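Local coordinates for uncharacterized protein (Ruminococcus gnavus, PDB 4QAN) that is of unknown function but has a cystatin-like fold, as a divergent member of the NTF2-like superfamily, and can bind magnesium, at residues Q222-E233 against M302-V310. Residues are numbered along the deposited sequence; the frame is centred on the assembly and turned at random.
Sequences QRAVEQFIYAIE and MVYLDLIKV
With CG beside its own backbone N (chi1 -64°) and the chain then extended (chi2 166°), Glu233 reaches across to the strand until OE2 lies 2.6 Å from the backbone O of Leu305. Two oxygens this close suggest that the carboxyl group holds a proton, and Asp306 OD1, 3.7 Å from the same OE2, would favour that further. A water donates to Glu233 OE2 at 2.8 Å and accepts from Leu307 N, linking the carboxyl group to the strand backbone. Farther along, Leu307 CD2 packs 3.8 Å from Glu226 CA and also meets Val225 CG1, the two side chains crossing at about a right angle. This is the helix-on-sheet packing of the cystatin-like fold: helix 222-233 runs nearly antiparallel to strand 305-310, their axes 163° apart, and Tyr329 of the next strand touches both Ile229 and Leu307. Val310 spreads its two methyls, CG1 against Gln222 CG at 3.8 Å and CG2 against Val225 CG1. At the other end Ile232 CG2 sits 4.1 Å from Leu305 CD2 and near the selenium of Met302, a selenomethionine. There the backbones close in, Glu233 CA making a CA-H...O contact of 3.5 Å to Met302 O.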
loop_
_atom_site.group_PDB
_atom_site.type_symbol
_atom_site.label_atom_id
_atom_site.label_comp_id
_atom_site.label_asym_id
_atom_site.label_seq_id
_atom_site.Cartn_x
_atom_site.Cartn_y
_atom_site.Cartn_z
ATOM N N GLN A 222 -7.135 -24.030 10.330
ATOM C CA GLN A 222 -5.701 -24.358 10.330
ATOM C C GLN A 222 -5.079 -24.336 8.916
ATOM O O GLN A 222 -3.981 -23.815 8.725
ATOM C CB GLN A 222 -5.452 -25.735 10.960
ATOM C CG GLN A 222 -5.771 -25.837 12.452
ATOM C CD GLN A 222 -7.143 -26.435 12.740
ATOM O OE1 GLN A 222 -8.076 -26.340 11.920
ATOM N NE2 GLN A 222 -7.275 -27.065 13.909
ATOM N N ARG A 223 -5.777 -24.905 7.937
ATOM C CA ARG A 223 -5.244 -24.999 6.583
ATOM C C ARG A 223 -5.160 -23.624 5.921
ATOM O O ARG A 223 -4.270 -23.362 5.104
ATOM C CB ARG A 223 -6.060 -25.980 5.745
ATOM C CG ARG A 223 -5.429 -26.293 4.398
ATOM C CD ARG A 223 -6.247 -27.295 3.628
ATOM N NE ARG A 223 -6.482 -28.521 4.382
ATOM C CZ ARG A 223 -7.359 -29.456 4.046
ATOM N NH1 ARG A 223 -8.103 -29.329 2.962
ATOM N NH2 ARG A 223 -7.485 -30.530 4.800
ATOM N N ALA A 224 -6.057 -22.728 6.299
ATOM C CA ALA A 224 -5.984 -21.344 5.820
ATOM C C ALA A 224 -4.677 -20.701 6.269
ATOM O O ALA A 224 -3.982 -20.073 5.470
ATOM C CB ALA A 224 -7.172 -20.544 6.325
ATOM N N VAL A 225 -4.351 -20.891 7.552
ATOM C CA VAL A 225 -3.138 -20.358 8.150
ATOM C C VAL A 225 -1.910 -21.018 7.523
ATOM O O VAL A 225 -0.933 -20.330 7.191
ATOM C CB VAL A 225 -3.141 -20.560 9.688
ATOM C CG1 VAL A 225 -1.822 -20.130 10.301
ATOM C CG2 VAL A 225 -4.296 -19.788 10.312
ATOM N N GLU A 226 -1.978 -22.337 7.340
ATOM C CA GLU A 226 -0.884 -23.095 6.716
ATOM C C GLU A 226 -0.560 -22.603 5.301
ATOM O O GLU A 226 0.611 -22.403 4.966
ATOM C CB GLU A 226 -1.190 -24.595 6.709
ATOM C CG GLU A 226 -1.051 -25.248 8.090
ATOM C CD GLU A 226 -1.957 -26.473 8.311
ATOM O OE1 GLU A 226 -2.577 -26.972 7.339
ATOM O OE2 GLU A 226 -2.072 -26.940 9.477
ATOM N N GLN A 227 -1.578 -22.374 4.481
ATOM C CA GLN A 227 -1.326 -21.991 3.102
ATOM C C GLN A 227 -0.939 -20.554 2.971
ATOM O O GLN A 227 -0.238 -20.213 2.039
ATOM C CB GLN A 227 -2.514 -22.286 2.185
ATOM C CG GLN A 227 -2.628 -23.741 1.747
ATOM C CD GLN A 227 -1.393 -24.213 0.995
ATOM O OE1 GLN A 227 -0.654 -25.051 1.495
ATOM N NE2 GLN A 227 -1.159 -23.659 -0.210
ATOM N N PHE A 228 -1.443 -19.713 3.877
ATOM C CA PHE A 228 -1.001 -18.324 4.024
ATOM C C PHE A 228 0.509 -18.251 4.281
ATOM O O PHE A 228 1.237 -17.563 3.566
ATOM C CB PHE A 228 -1.797 -17.689 5.169
ATOM C CG PHE A 228 -1.315 -16.322 5.605
ATOM C CD1 PHE A 228 -1.564 -15.200 4.831
ATOM C CD2 PHE A 228 -0.686 -16.153 6.831
ATOM C CE1 PHE A 228 -1.165 -13.943 5.257
ATOM C CE2 PHE A 228 -0.290 -14.893 7.257
ATOM C CZ PHE A 228 -0.525 -13.789 6.458
ATOM N N ILE A 229 0.989 -19.010 5.262
ATOM C CA ILE A 229 2.428 -19.099 5.524
ATOM C C ILE A 229 3.220 -19.719 4.363
ATOM O O ILE A 229 4.339 -19.312 4.092
ATOM C CB ILE A 229 2.699 -19.824 6.866
ATOM C CG1 ILE A 229 2.106 -18.996 8.027
ATOM C CG2 ILE A 229 4.183 -20.102 7.073
ATOM C CD1 ILE A 229 2.598 -17.563 8.132
ATOM N N TYR A 230 2.639 -20.674 3.654
ATOM C CA TYR A 230 3.301 -21.256 2.498
ATOM C C TYR A 230 3.478 -20.203 1.402
ATOM O O TYR A 230 4.532 -20.138 0.758
ATOM C CB TYR A 230 2.505 -22.445 1.948
ATOM C CG TYR A 230 3.099 -23.076 0.686
ATOM C CD1 TYR A 230 4.285 -23.800 0.741
ATOM C CD2 TYR A 230 2.465 -22.939 -0.563
ATOM C CE1 TYR A 230 4.832 -24.375 -0.401
ATOM C CE2 TYR A 230 2.999 -23.507 -1.718
ATOM C CZ TYR A 230 4.176 -24.229 -1.634
ATOM O OH TYR A 230 4.712 -24.804 -2.757
ATOM N N ALA A 231 2.446 -19.400 1.176
ATOM C CA ALA A 231 2.543 -18.269 0.243
ATOM C C ALA A 231 3.710 -17.314 0.575
ATOM O O ALA A 231 4.475 -16.886 -0.308
ATOM C CB ALA A 231 1.230 -17.503 0.220
ATOM N N ILE A 232 3.841 -16.991 1.853
ATOM C CA ILE A 232 4.939 -16.153 2.346
ATOM C C ILE A 232 6.300 -16.804 2.066
ATOM O O ILE A 232 7.213 -16.150 1.537
ATOM C CB ILE A 232 4.734 -15.827 3.846
ATOM C CG1 ILE A 232 3.575 -14.813 3.968
ATOM C CG2 ILE A 232 6.007 -15.259 4.469
ATOM C CD1 ILE A 232 3.061 -14.539 5.367
ATOM N N GLU A 233 6.404 -18.101 2.356
ATOM C CA GLU A 233 7.627 -18.868 2.105
ATOM C C GLU A 233 8.036 -18.837 0.639
ATOM O O GLU A 233 9.234 -18.797 0.338
ATOM C CB GLU A 233 7.443 -20.322 2.536
ATOM C CG GLU A 233 7.213 -20.527 4.032
ATOM C CD GLU A 233 6.711 -21.915 4.361
ATOM O OE1 GLU A 233 6.367 -22.656 3.422
ATOM O OE2 GLU A 233 6.658 -22.276 5.561
HETATM N N MSE A 302 12.713 -15.799 4.486
HETATM C CA MSE A 302 11.307 -16.137 4.658
HETATM C C MSE A 302 11.001 -17.540 4.169
HETATM O O MSE A 302 10.005 -18.144 4.571
HETATM C CB MSE A 302 10.396 -15.126 3.943
HETATM C CG MSE A 302 10.421 -13.764 4.615
HETATM SE SE MSE A 302 9.642 -13.915 6.426
HETATM C CE MSE A 302 10.711 -12.465 7.186
ATOM N N VAL A 303 11.849 -18.085 3.306
ATOM C CA VAL A 303 11.682 -19.464 2.882
ATOM C C VAL A 303 11.878 -20.443 4.058
ATOM O O VAL A 303 11.484 -21.600 3.976
ATOM C CB VAL A 303 12.616 -19.801 1.715
ATOM C CG1 VAL A 303 14.059 -19.864 2.158
ATOM C CG2 VAL A 303 12.207 -21.119 1.091
ATOM N N TYR A 304 12.487 -19.979 5.139
ATOM C CA TYR A 304 12.638 -20.790 6.343
ATOM C C TYR A 304 11.780 -20.281 7.484
ATOM O O TYR A 304 12.069 -20.539 8.645
ATOM C CB TYR A 304 14.112 -20.867 6.751
ATOM C CG TYR A 304 14.964 -21.489 5.670
ATOM C CD1 TYR A 304 14.689 -22.780 5.205
ATOM C CD2 TYR A 304 16.041 -20.802 5.112
ATOM C CE1 TYR A 304 15.450 -23.358 4.214
ATOM C CE2 TYR A 304 16.816 -21.383 4.124
ATOM C CZ TYR A 304 16.511 -22.657 3.680
ATOM O OH TYR A 304 17.262 -23.246 2.696
ATOM N N LEU A 305 10.707 -19.574 7.156
ATOM C CA LEU A 305 9.670 -19.346 8.132
ATOM C C LEU A 305 8.769 -20.567 8.101
ATOM O O LEU A 305 8.062 -20.789 7.117
ATOM C CB LEU A 305 8.872 -18.095 7.821
ATOM C CG LEU A 305 7.713 -17.869 8.780
ATOM C CD1 LEU A 305 8.258 -17.448 10.122
ATOM C CD2 LEU A 305 6.770 -16.832 8.222
ATOM N N ASP A 306 8.821 -21.351 9.180
ATOM C CA ASP A 306 8.045 -22.568 9.311
ATOM C C ASP A 306 7.039 -22.478 10.425
ATOM O O ASP A 306 7.322 -21.994 11.522
ATOM C CB ASP A 306 8.952 -23.755 9.615
ATOM C CG ASP A 306 9.600 -24.324 8.375
ATOM O OD1 ASP A 306 8.855 -24.661 7.433
ATOM O OD2 ASP A 306 10.848 -24.437 8.354
ATOM N N LEU A 307 5.864 -22.996 10.131
ATOM C CA LEU A 307 4.831 -23.165 11.108
ATOM C C LEU A 307 5.063 -24.523 11.822
ATOM O O LEU A 307 5.154 -25.561 11.187
ATOM C CB LEU A 307 3.501 -23.123 10.357
ATOM C CG LEU A 307 2.228 -22.602 10.999
ATOM C CD1 LEU A 307 2.388 -21.228 11.617
ATOM C CD2 LEU A 307 1.169 -22.592 9.913
ATOM N N ILE A 308 5.218 -24.511 13.138
ATOM C CA ILE A 308 5.304 -25.760 13.899
ATOM C C ILE A 308 3.898 -26.303 14.184
ATOM O O ILE A 308 3.651 -27.503 14.101
ATOM C CB ILE A 308 6.068 -25.551 15.219
ATOM C CG1 ILE A 308 7.528 -25.184 14.936
ATOM C CG2 ILE A 308 6.023 -26.809 16.083
ATOM C CD1 ILE A 308 8.228 -24.555 16.117
ATOM N N LYS A 309 2.980 -25.404 14.521
ATOM C CA LYS A 309 1.634 -25.775 14.912
ATOM C C LYS A 309 0.678 -24.583 14.807
ATOM O O LYS A 309 1.061 -23.444 15.088
ATOM C CB LYS A 309 1.655 -26.295 16.347
ATOM C CG LYS A 309 0.545 -27.281 16.660
ATOM C CD LYS A 309 0.931 -28.138 17.852
ATOM C CE LYS A 309 -0.195 -29.058 18.289
ATOM N NZ LYS A 309 0.242 -29.800 19.495
ATOM N N VAL A 310 -0.551 -24.854 14.376
ATOM C CA VAL A 310 -1.651 -23.894 14.437
ATOM C C VAL A 310 -2.627 -24.354 15.525
ATOM O O VAL A 310 -3.248 -25.407 15.393
ATOM C CB VAL A 310 -2.372 -23.817 13.096
ATOM C CG1 VAL A 310 -3.518 -22.801 13.162
ATOM C CG2 VAL A 310 -1.365 -23.468 12.009
HETATM O O HOH W 1 5.297 -23.991 7.346
#